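Long-range contacts in dipeptide Epimerase (Enterococcus faecalis V583, PDB 3JW7), which is a magnesium-binding member of the mandelate racemase/muconate lactonizing enzyme family, with an enolase-type N-terminal domain and a C-terminal barrel: residues 158-163 with 184-189; 132-137 with 316-321; 213-218 with 236-241. All coordinates share one frame; numbering follows the deposited sequence.

Interaction 1 of 3, residues 158-163 with 184-189; sequences LKIKVG and IKLRLD. With MG (magnesium ion), chain L; TYR (tyrosine), chain J; ILE (isoleucine), chain I.
Leu158 and Ile160 interlock with Leu186 and Leu188 on the sheet face turned toward helices 140-152 and 166-180. The methyl CD2 of Leu186 is the bump between Leu158 and Ile160, 3.8 Å from Leu158 CB and also against Ile160 CD1. One step on, CD2 of Leu188 fills the notch made by CB and CD1 of Ile160, lying 3.8 Å from each. Leu158 with Leu186 and Ile160 with Leu188 are register pairs on parallel strands of a beta-alpha-beta unit.

The other face, carrying Lys159, Lys161, Arg187 and Asp189, looks into the barrel. With CG anti to the backbone N (chi1 175°) and the chain extended beyond it, Lys159 crosses CG of Arg187 and carries NZ to O of the bound tyrosine, 2.9 Å away; Glu215 and Asp318 also hold that NZ. Lys161 instead bends at chi2 (-67°), which lays its chain alongside Asp189. Its NZ forms a salt bridge of 2.7 Å with Asp189 OD2, from above the carboxylate plane (70° out of it), and donates as well, at 2.9 Å, to O of the isoleucine peptide-linked to the tyrosine. Asp189 OD2 binds magnesium at 2.3 Å, while OD1 accepts from the water on the metal. Magnesium, on OXT, and Lys159, on O, both meet the tyrosine carboxylate, so its negative charge is probably balanced there, while Lys161 holds the isoleucine carbonyl.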
loop_
_atom_site.group_PDB
_atom_site.type_symbol
_atom_site.label_atom_id
_atom_site.label_comp_id
_atom_site.label_asym_id
_atom_site.label_seq_id
_atom_site.Cartn_x
_atom_site.Cartn_y
_atom_site.Cartn_z
ATOM N N LEU A 158 0.293 6.344 -14.480
ATOM C CA LEU A 158 -1.069 6.417 -13.974
ATOM C C LEU A 158 -1.614 5.021 -13.693
ATOM O O LEU A 158 -1.451 4.111 -14.501
ATOM C CB LEU A 158 -1.971 7.105 -15.003
ATOM C CG LEU A 158 -1.498 8.463 -15.521
ATOM C CD1 LEU A 158 -2.462 8.951 -16.594
ATOM C CD2 LEU A 158 -1.401 9.462 -14.372
ATOM N N LYS A 159 -2.257 4.858 -12.540
ATOM C CA LYS A 159 -2.852 3.580 -12.168
ATOM C C LYS A 159 -4.343 3.721 -12.456
ATOM O O LYS A 159 -5.040 4.483 -11.791
ATOM C CB LYS A 159 -2.608 3.287 -10.682
ATOM C CG LYS A 159 -3.294 2.029 -10.177
ATOM C CD LYS A 159 -2.737 1.594 -8.825
ATOM C CE LYS A 159 -3.638 0.563 -8.165
ATOM N NZ LYS A 159 -3.007 -0.078 -6.971
ATOM N N ILE A 160 -4.818 2.988 -13.456
ATOM C CA ILE A 160 -6.214 3.058 -13.887
ATOM C C ILE A 160 -7.137 2.039 -13.235
ATOM O O ILE A 160 -6.947 0.837 -13.390
ATOM C CB ILE A 160 -6.323 2.853 -15.420
ATOM C CG1 ILE A 160 -5.408 3.840 -16.145
ATOM C CG2 ILE A 160 -7.766 3.011 -15.862
ATOM C CD1 ILE A 160 -5.389 3.666 -17.667
ATOM N N LYS A 161 -8.146 2.525 -12.517
ATOM C CA LYS A 161 -9.107 1.631 -11.886
ATOM C C LYS A 161 -10.197 1.253 -12.891
ATOM O O LYS A 161 -10.756 2.112 -13.579
ATOM C CB LYS A 161 -9.752 2.296 -10.663
ATOM C CG LYS A 161 -8.813 2.494 -9.475
ATOM C CD LYS A 161 -8.387 1.153 -8.876
ATOM C CE LYS A 161 -7.479 1.354 -7.662
ATOM N NZ LYS A 161 -7.108 0.034 -7.045
ATOM N N VAL A 162 -10.495 -0.037 -12.966
ATOM C CA VAL A 162 -11.521 -0.542 -13.867
ATOM C C VAL A 162 -12.293 -1.632 -13.141
ATOM O O VAL A 162 -11.978 -1.947 -11.994
ATOM C CB VAL A 162 -10.896 -1.148 -15.154
ATOM C CG1 VAL A 162 -10.172 -0.075 -15.938
ATOM C CG2 VAL A 162 -9.930 -2.265 -14.791
ATOM N N GLY A 163 -13.315 -2.189 -13.789
ATOM C CA GLY A 163 -14.057 -3.265 -13.155
ATOM C C GLY A 163 -15.574 -3.290 -13.179
ATOM O O GLY A 163 -16.177 -4.018 -12.384
ATOM N N ILE A 184 3.389 7.923 -21.513
ATOM C CA ILE A 184 2.930 7.740 -20.144
ATOM C C ILE A 184 2.698 6.261 -19.874
ATOM O O ILE A 184 2.102 5.566 -20.694
ATOM C CB ILE A 184 1.613 8.504 -19.899
ATOM C CG1 ILE A 184 1.802 9.991 -20.223
ATOM C CG2 ILE A 184 1.153 8.304 -18.461
ATOM C CD1 ILE A 184 2.890 10.687 -19.415
ATOM N N LYS A 185 3.176 5.778 -18.730
ATOM C CA LYS A 185 2.985 4.377 -18.378
ATOM C C LYS A 185 1.611 4.210 -17.757
ATOM O O LYS A 185 1.203 5.013 -16.917
ATOM C CB LYS A 185 4.048 3.906 -17.381
ATOM C CG LYS A 185 5.459 3.897 -17.930
ATOM C CD LYS A 185 6.407 3.098 -17.035
ATOM C CE LYS A 185 6.528 3.694 -15.641
ATOM N NZ LYS A 185 7.539 2.972 -14.807
ATOM N N LEU A 186 0.901 3.169 -18.176
ATOM C CA LEU A 186 -0.428 2.900 -17.651
ATOM C C LEU A 186 -0.521 1.490 -17.078
ATOM O O LEU A 186 -0.267 0.507 -17.773
ATOM C CB LEU A 186 -1.487 3.060 -18.750
ATOM C CG LEU A 186 -1.587 4.410 -19.473
ATOM C CD1 LEU A 186 -2.651 4.317 -20.566
ATOM C CD2 LEU A 186 -1.926 5.514 -18.484
ATOM N N ARG A 187 -0.858 1.399 -15.798
ATOM C CA ARG A 187 -1.032 0.107 -15.159
ATOM C C ARG A 187 -2.516 0.055 -14.809
ATOM O O ARG A 187 -3.113 1.081 -14.471
ATOM C CB ARG A 187 -0.139 -0.020 -13.913
ATOM C CG ARG A 187 -0.256 1.101 -12.897
ATOM C CD ARG A 187 0.786 0.960 -11.776
ATOM N NE ARG A 187 2.158 0.898 -12.281
ATOM C CZ ARG A 187 3.216 1.414 -11.657
ATOM N NH1 ARG A 187 3.075 2.042 -10.498
ATOM N NH2 ARG A 187 4.424 1.299 -12.190
ATOM N N LEU A 188 -3.116 -1.123 -14.936
ATOM C CA LEU A 188 -4.545 -1.297 -14.668
ATOM C C LEU A 188 -4.778 -2.074 -13.388
ATOM O O LEU A 188 -3.950 -2.882 -12.992
ATOM C CB LEU A 188 -5.215 -2.066 -15.808
ATOM C CG LEU A 188 -4.921 -1.639 -17.249
ATOM C CD1 LEU A 188 -5.760 -2.498 -18.186
ATOM C CD2 LEU A 188 -5.242 -0.158 -17.448
ATOM N N ASP A 189 -5.926 -1.838 -12.762
ATOM C CA ASP A 189 -6.282 -2.540 -11.535
ATOM C C ASP A 189 -7.779 -2.808 -11.580
ATOM O O ASP A 189 -8.582 -1.882 -11.503
ATOM C CB ASP A 189 -5.942 -1.686 -10.315
ATOM C CG ASP A 189 -6.088 -2.449 -9.009
ATOM O OD1 ASP A 189 -6.775 -3.496 -9.001
ATOM O OD2 ASP A 189 -5.525 -1.990 -7.993
HETATM MG MG MG L . -4.673 -3.135 -6.166
HETATM N N TYR J . -5.419 1.002 -2.974
HETATM C CA TYR J . -6.060 -0.299 -3.125
HETATM C C TYR J . -5.444 -1.121 -4.257
HETATM O O TYR J . -4.212 -1.020 -4.453
HETATM C CB TYR J . -7.564 -0.116 -3.362
HETATM C CG TYR J . -8.315 0.544 -2.217
HETATM C CD1 TYR J . -9.288 1.508 -2.469
HETATM C CD2 TYR J . -8.092 0.172 -0.888
HETATM C CE1 TYR J . -10.024 2.089 -1.437
HETATM C CE2 TYR J . -8.832 0.749 0.161
HETATM C CZ TYR J . -9.798 1.706 -0.129
HETATM O OH TYR J . -10.557 2.273 0.874
HETATM O OXT TYR J . -6.196 -1.870 -4.917
HETATM N N ILE I . -3.831 3.714 -4.781
HETATM C CA ILE I . -4.605 3.183 -3.622
HETATM C C ILE I . -5.297 1.873 -3.974
HETATM O O ILE I . -5.705 1.663 -5.120
HETATM C CB ILE I . -5.698 4.176 -3.148
HETATM C CG1 ILE I . -6.553 4.602 -4.340
HETATM C CG2 ILE I . -5.058 5.358 -2.429
HETATM C CD1 ILE I . -7.857 5.300 -3.963
HETATM O O HOH W 1 -5.934 -5.046 -6.975
#

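Interaction 2 of 3, residues 132-137 with 316-321. With ILE (isoleucine), chain I.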
loop_
_atom_site.group_PDB
_atom_site.type_symbol
_atom_site.label_atom_id
_atom_site.label_comp_id
_atom_site.label_asym_id
_atom_site.label_seq_id
_atom_site.Cartn_x
_atom_site.Cartn_y
_atom_site.Cartn_z
ATOM N N ASP A 132 3.026 6.510 -8.590
ATOM C CA ASP A 132 2.045 6.738 -9.629
ATOM C C ASP A 132 0.926 7.487 -8.906
ATOM O O ASP A 132 1.087 7.910 -7.762
ATOM C CB ASP A 132 1.496 5.410 -10.180
ATOM C CG ASP A 132 0.791 4.553 -9.112
ATOM O OD1 ASP A 132 0.219 5.107 -8.150
ATOM O OD2 ASP A 132 0.785 3.308 -9.251
ATOM N N ILE A 133 -0.197 7.671 -9.580
ATOM C CA ILE A 133 -1.352 8.299 -8.964
ATOM C C ILE A 133 -2.511 7.520 -9.547
ATOM O O ILE A 133 -2.473 7.124 -10.715
ATOM C CB ILE A 133 -1.473 9.819 -9.290
ATOM C CG1 ILE A 133 -2.630 10.421 -8.475
ATOM C CG2 ILE A 133 -1.703 10.035 -10.781
ATOM C CD1 ILE A 133 -2.641 11.949 -8.415
ATOM N N THR A 134 -3.523 7.275 -8.724
ATOM C CA THR A 134 -4.691 6.505 -9.124
ATOM C C THR A 134 -5.871 7.315 -9.642
ATOM O O THR A 134 -6.193 8.378 -9.112
ATOM C CB THR A 134 -5.193 5.647 -7.935
ATOM O OG1 THR A 134 -4.137 4.784 -7.500
ATOM C CG2 THR A 134 -6.396 4.799 -8.345
ATOM N N LEU A 135 -6.506 6.786 -10.683
ATOM C CA LEU A 135 -7.684 7.392 -11.288
ATOM C C LEU A 135 -8.848 6.476 -10.944
ATOM O O LEU A 135 -8.892 5.326 -11.390
ATOM C CB LEU A 135 -7.540 7.471 -12.811
ATOM C CG LEU A 135 -6.374 8.293 -13.374
ATOM C CD1 LEU A 135 -6.401 8.240 -14.894
ATOM C CD2 LEU A 135 -6.472 9.728 -12.889
ATOM N N GLY A 136 -9.779 6.978 -10.138
ATOM C CA GLY A 136 -10.932 6.181 -9.760
ATOM C C GLY A 136 -11.871 5.912 -10.926
ATOM O O GLY A 136 -11.854 6.620 -11.937
ATOM N N ILE A 137 -12.698 4.884 -10.782
ATOM C CA ILE A 137 -13.646 4.514 -11.825
ATOM C C ILE A 137 -14.615 5.651 -12.141
ATOM O O ILE A 137 -15.168 6.283 -11.239
ATOM C CB ILE A 137 -14.476 3.275 -11.410
ATOM C CG1 ILE A 137 -13.544 2.071 -11.217
ATOM C CG2 ILE A 137 -15.540 2.974 -12.468
ATOM C CD1 ILE A 137 -14.254 0.778 -10.807
ATOM N N ARG A 316 8.367 -0.589 -7.815
ATOM C CA ARG A 316 7.262 0.278 -8.194
ATOM C C ARG A 316 6.615 0.795 -6.926
ATOM O O ARG A 316 6.756 0.191 -5.869
ATOM C CB ARG A 316 6.220 -0.490 -9.005
ATOM C CG ARG A 316 6.689 -0.952 -10.379
ATOM C CD ARG A 316 5.552 -1.673 -11.103
ATOM N NE ARG A 316 5.908 -2.072 -12.463
ATOM C CZ ARG A 316 6.563 -3.184 -12.780
ATOM N NH1 ARG A 316 6.944 -4.032 -11.833
ATOM N NH2 ARG A 316 6.833 -3.453 -14.053
ATOM N N ALA A 317 5.907 1.913 -7.036
ATOM C CA ALA A 317 5.234 2.474 -5.876
ATOM C C ALA A 317 3.913 3.127 -6.239
ATOM O O ALA A 317 3.806 3.863 -7.223
ATOM C CB ALA A 317 6.139 3.488 -5.172
ATOM N N ASP A 318 2.908 2.826 -5.428
ATOM C CA ASP A 318 1.577 3.376 -5.575
ATOM C C ASP A 318 1.269 3.905 -4.181
ATOM O O ASP A 318 0.556 3.267 -3.413
ATOM C CB ASP A 318 0.577 2.283 -5.972
ATOM C CG ASP A 318 -0.867 2.773 -5.948
ATOM O OD1 ASP A 318 -1.127 3.907 -6.403
ATOM O OD2 ASP A 318 -1.742 2.018 -5.480
ATOM N N LEU A 319 1.842 5.064 -3.856
ATOM C CA LEU A 319 1.652 5.680 -2.544
ATOM C C LEU A 319 1.028 7.052 -2.720
ATOM O O LEU A 319 1.691 8.078 -2.546
ATOM C CB LEU A 319 2.999 5.804 -1.820
ATOM C CG LEU A 319 3.723 4.482 -1.554
ATOM C CD1 LEU A 319 5.105 4.732 -0.957
ATOM C CD2 LEU A 319 2.888 3.632 -0.622
ATOM N N ASP A 320 -0.265 7.060 -3.034
ATOM C CA ASP A 320 -0.980 8.299 -3.292
ATOM C C ASP A 320 -2.120 8.633 -2.331
ATOM O O ASP A 320 -2.879 9.570 -2.580
ATOM C CB ASP A 320 -1.516 8.257 -4.730
ATOM C CG ASP A 320 -2.412 7.042 -4.991
ATOM O OD1 ASP A 320 -2.328 6.039 -4.246
ATOM O OD2 ASP A 320 -3.204 7.087 -5.956
ATOM N N ALA A 321 -2.233 7.895 -1.230
ATOM C CA ALA A 321 -3.315 8.130 -0.274
ATOM C C ALA A 321 -3.382 9.546 0.307
ATOM O O ALA A 321 -4.471 10.036 0.623
ATOM C CB ALA A 321 -3.244 7.105 0.862
HETATM N N ILE I . -3.831 3.714 -4.781
HETATM C CA ILE I . -4.605 3.183 -3.622
HETATM C C ILE I . -5.297 1.873 -3.974
HETATM O O ILE I . -5.705 1.663 -5.120
HETATM C CB ILE I . -5.698 4.176 -3.148
HETATM C CG1 ILE I . -6.553 4.602 -4.340
HETATM C CG2 ILE I . -5.058 5.358 -2.429
HETATM C CD1 ILE I . -7.857 5.300 -3.963
#
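The backbone of Asp132 meets that of Ala317 through one hydrogen bond, Asp132 N to Ala317 O at 3.1 Å, beyond which the two chains part and side chains take over. Asp132 has its CG between the backbone N and the carbonyl carbon (chi1 61°), which stands its carboxylate beside that of Asp318. Asp132 OD1 lies 2.5 Å from Asp318 OD1, the two planes being 55° apart, and Asp132 OD2 turns to a salt bridge with Arg187.

Thr134 and Asp320 are joined by two hydrogen bonds, their side chains crossing at about a right angle. Asp320 OD2 is gripped twice from the same face of its carboxylate plane: Thr134 N approaches on the anti side at 2.8 Å, Thr134 OG1 on the syn side at 2.9 Å. Together with the bond from OD1 to the ligand, this limits how the carboxylate can rotate.

In the fold the contact closes the barrel. Strand 128-135 is the first and strand 314-317 the last of the eight parallel strands in the modified TIM barrel, the (beta/alpha)7beta barrel of the enolase superfamily, and the bonds described join them at the C-terminal ends, where ligands bind.

These side chains surround one ligand group, the N of the bound isoleucine. Thr134 OG1, which gives its proton to Asp320, accepts from that N at 2.9 Å. Asp320 contributes OD1 at 2.8 Å, and Asp318 contributes OD2 at 2.8 Å plus a weak bond from the same N to OD1. Two carboxylates around the nitrogen would probably stabilise a positive charge on it. Beyond Asp320, the CA of Ala321 touches CG2 of the isoleucine at 3.9 Å.

Interaction 3 of 3, residues 213-218 with 236-241; sequences LVEQPV and TIMADE. With MG (magnesium ion), chain L; TYR (tyrosine), chain J.
Leu213 rests its CD2 on the CE methyl of Met238, 3.6 Å away, the two side chains crossing at a slant on the inner face of the barrel. Val214 next supplies two rungs of the parallel ladder, its N donating to Thr236 O and its O accepting from Met238 N. On the helix side of the sheet its CB lies 4.0 Å from CD1 of Ile237.

Glu215 returns to the inner face and runs alongside Met238, CG against the sulfur SD at 3.4 Å. Beyond that apolar stem OE2 binds magnesium at 2.3 Å, and OE1 is salt-bridged to Lys159. Asp240 brings its OD2 to the same metal, also at 2.3 Å, with the two carboxylate planes 43° apart; Lys264 and Lys267 pair with its OD1. Asp189 gives the metal a third carboxylate.

Gln216 leaves the strand with an unusual positive phi, though its N still donates to Met238 O. Its CG is anti to the backbone N (chi1 -164°), which swings the amide toward Asp240. There OE1 accepts from Asp240 N, 2.9 Å away, in the carbonyl plane and nearly straight (171°). NE2 donates to Val218 O and is also bonded to Ser242, so the amide is held at both ends. OE1 of Glu241 lies 3.2 Å from Gln216 CG and accepts from the water on magnesium, a second-shell link to the metal, while its OE2 is hydrogen-bonded to Gln192 and Asn191.

Pro217 packs its CD 4.2 Å from Ile237 CG2. Helix 223-232, the crossover of this beta-alpha-beta unit, covers Pro217 and Ile237 together with helix 196-205, and strands 185-189 and 260-263 flank the pair in the barrel wall.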
loop_
_atom_site.group_PDB
_atom_site.type_symbol
_atom_site.label_atom_id
_atom_site.label_comp_id
_atom_site.label_asym_id
_atom_site.label_seq_id
_atom_site.Cartn_x
_atom_site.Cartn_y
_atom_site.Cartn_z
ATOM N N LEU A 213 1.032 -3.293 -16.745
ATOM C CA LEU A 213 0.688 -4.470 -15.969
ATOM C C LEU A 213 -0.773 -4.378 -15.584
ATOM O O LEU A 213 -1.399 -3.330 -15.750
ATOM C CB LEU A 213 1.558 -4.538 -14.701
ATOM C CG LEU A 213 1.431 -3.410 -13.661
ATOM C CD1 LEU A 213 0.189 -3.611 -12.790
ATOM C CD2 LEU A 213 2.677 -3.400 -12.780
ATOM N N VAL A 214 -1.310 -5.488 -15.092
ATOM C CA VAL A 214 -2.684 -5.542 -14.634
ATOM C C VAL A 214 -2.686 -6.139 -13.235
ATOM O O VAL A 214 -2.135 -7.219 -13.005
ATOM C CB VAL A 214 -3.570 -6.415 -15.544
ATOM C CG1 VAL A 214 -4.997 -6.423 -15.014
ATOM C CG2 VAL A 214 -3.534 -5.874 -16.982
ATOM N N GLU A 215 -3.311 -5.420 -12.310
ATOM C CA GLU A 215 -3.412 -5.837 -10.919
ATOM C C GLU A 215 -4.689 -6.621 -10.630
ATOM O O GLU A 215 -5.770 -6.246 -11.094
ATOM C CB GLU A 215 -3.412 -4.608 -10.014
ATOM C CG GLU A 215 -2.158 -4.391 -9.218
ATOM C CD GLU A 215 -2.274 -3.193 -8.295
ATOM O OE1 GLU A 215 -2.098 -2.054 -8.768
ATOM O OE2 GLU A 215 -2.555 -3.393 -7.097
ATOM N N GLN A 216 -4.537 -7.697 -9.856
ATOM C CA GLN A 216 -5.626 -8.560 -9.398
ATOM C C GLN A 216 -6.877 -8.560 -10.278
ATOM O O GLN A 216 -7.924 -8.054 -9.882
ATOM C CB GLN A 216 -6.016 -8.144 -7.977
ATOM C CG GLN A 216 -6.842 -9.157 -7.206
ATOM C CD GLN A 216 -6.044 -10.392 -6.837
ATOM O OE1 GLN A 216 -4.889 -10.298 -6.410
ATOM N NE2 GLN A 216 -6.655 -11.555 -6.990
ATOM N N PRO A 217 -6.788 -9.155 -11.474
ATOM C CA PRO A 217 -7.946 -9.191 -12.373
ATOM C C PRO A 217 -9.113 -10.056 -11.902
ATOM O O PRO A 217 -10.274 -9.778 -12.232
ATOM C CB PRO A 217 -7.341 -9.684 -13.689
ATOM C CG PRO A 217 -6.209 -10.548 -13.245
ATOM C CD PRO A 217 -5.597 -9.725 -12.125
ATOM N N VAL A 218 -8.809 -11.082 -11.112
ATOM C CA VAL A 218 -9.819 -12.010 -10.619
ATOM C C VAL A 218 -10.000 -12.049 -9.098
ATOM O O VAL A 218 -9.221 -11.460 -8.343
ATOM C CB VAL A 218 -9.507 -13.446 -11.109
ATOM C CG1 VAL A 218 -9.336 -13.451 -12.620
ATOM C CG2 VAL A 218 -8.241 -13.967 -10.441
ATOM N N THR A 236 2.261 -8.267 -17.840
ATOM C CA THR A 236 2.621 -8.546 -16.454
ATOM C C THR A 236 1.377 -8.553 -15.566
ATOM O O THR A 236 0.572 -7.631 -15.623
ATOM C CB THR A 236 3.604 -7.484 -15.949
ATOM O OG1 THR A 236 4.799 -7.544 -16.742
ATOM C CG2 THR A 236 3.947 -7.714 -14.487
ATOM N N ILE A 237 1.221 -9.606 -14.766
ATOM C CA ILE A 237 0.083 -9.736 -13.854
ATOM C C ILE A 237 0.572 -9.582 -12.410
ATOM O O ILE A 237 1.541 -10.226 -12.002
ATOM C CB ILE A 237 -0.619 -11.112 -14.021
ATOM C CG1 ILE A 237 -1.137 -11.261 -15.455
ATOM C CG2 ILE A 237 -1.784 -11.240 -13.041
ATOM C CD1 ILE A 237 -2.030 -10.110 -15.908
ATOM N N MET A 238 -0.098 -8.722 -11.649
ATOM C CA MET A 238 0.273 -8.469 -10.259
ATOM C C MET A 238 -0.792 -8.947 -9.289
ATOM O O MET A 238 -1.990 -8.759 -9.519
ATOM C CB MET A 238 0.500 -6.969 -10.031
ATOM C CG MET A 238 0.966 -6.611 -8.615
ATOM S SD MET A 238 1.103 -4.839 -8.347
ATOM C CE MET A 238 2.530 -4.447 -9.340
ATOM N N ALA A 239 -0.357 -9.581 -8.208
ATOM C CA ALA A 239 -1.299 -10.036 -7.202
ATOM C C ALA A 239 -1.393 -8.943 -6.154
ATOM O O ALA A 239 -0.390 -8.311 -5.826
ATOM C CB ALA A 239 -0.812 -11.329 -6.556
ATOM N N ASP A 240 -2.598 -8.707 -5.651
ATOM C CA ASP A 240 -2.788 -7.733 -4.591
ATOM C C ASP A 240 -3.600 -8.397 -3.491
ATOM O O ASP A 240 -3.030 -8.928 -2.542
ATOM C CB ASP A 240 -3.505 -6.476 -5.087
ATOM C CG ASP A 240 -3.715 -5.457 -3.979
ATOM O OD1 ASP A 240 -3.219 -5.683 -2.849
ATOM O OD2 ASP A 240 -4.374 -4.426 -4.233
ATOM N N GLU A 241 -4.924 -8.398 -3.627
ATOM C CA GLU A 241 -5.770 -8.999 -2.601
ATOM C C GLU A 241 -5.484 -10.483 -2.374
ATOM O O GLU A 241 -5.812 -11.016 -1.315
ATOM C CB GLU A 241 -7.254 -8.792 -2.933
ATOM C CG GLU A 241 -7.687 -7.340 -2.887
ATOM C CD GLU A 241 -7.744 -6.699 -4.258
ATOM O OE1 GLU A 241 -6.778 -6.864 -5.036
ATOM O OE2 GLU A 241 -8.754 -6.028 -4.550
HETATM MG MG MG L . -4.673 -3.135 -6.166
HETATM N N TYR J . -5.419 1.002 -2.974
HETATM C CA TYR J . -6.060 -0.299 -3.125
HETATM C C TYR J . -5.444 -1.121 -4.257
HETATM O O TYR J . -4.212 -1.020 -4.453
HETATM C CB TYR J . -7.564 -0.116 -3.362
HETATM C CG TYR J . -8.315 0.544 -2.217
HETATM C CD1 TYR J . -9.288 1.508 -2.469
HETATM C CD2 TYR J . -8.092 0.172 -0.888
HETATM C CE1 TYR J . -10.024 2.089 -1.437
HETATM C CE2 TYR J . -8.832 0.749 0.161
HETATM C CZ TYR J . -9.798 1.706 -0.129
HETATM O OH TYR J . -10.557 2.273 0.874
HETATM O OXT TYR J . -6.196 -1.870 -4.917
HETATM O O HOH W 1 -5.934 -5.046 -6.975
#

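Overall arrangement
The three contacts are a worked example of how a barrel wall assembles one ligand site. Interactions 1 and 3 sit in series, about 11 Å between centres, joined through neighbouring strands 185-189 and 211-215; between them they supply the three carboxylates on magnesium and share its water. Interaction 2, its centre about 9 Å from that of interaction 1, closes the long loop in which the others nest. It holds the amino end of the isoleucine, Lys161 of interaction 1 its carbonyl, and Lys159 and the metal the tyrosine carboxylate. Lys159 is the hub: its NZ lies 2.8 Å from Glu215 OE1 and 2.9 Å from Asp318 OD2. Arg187 NH1 lies 2.9 Å from Asp132 OD2.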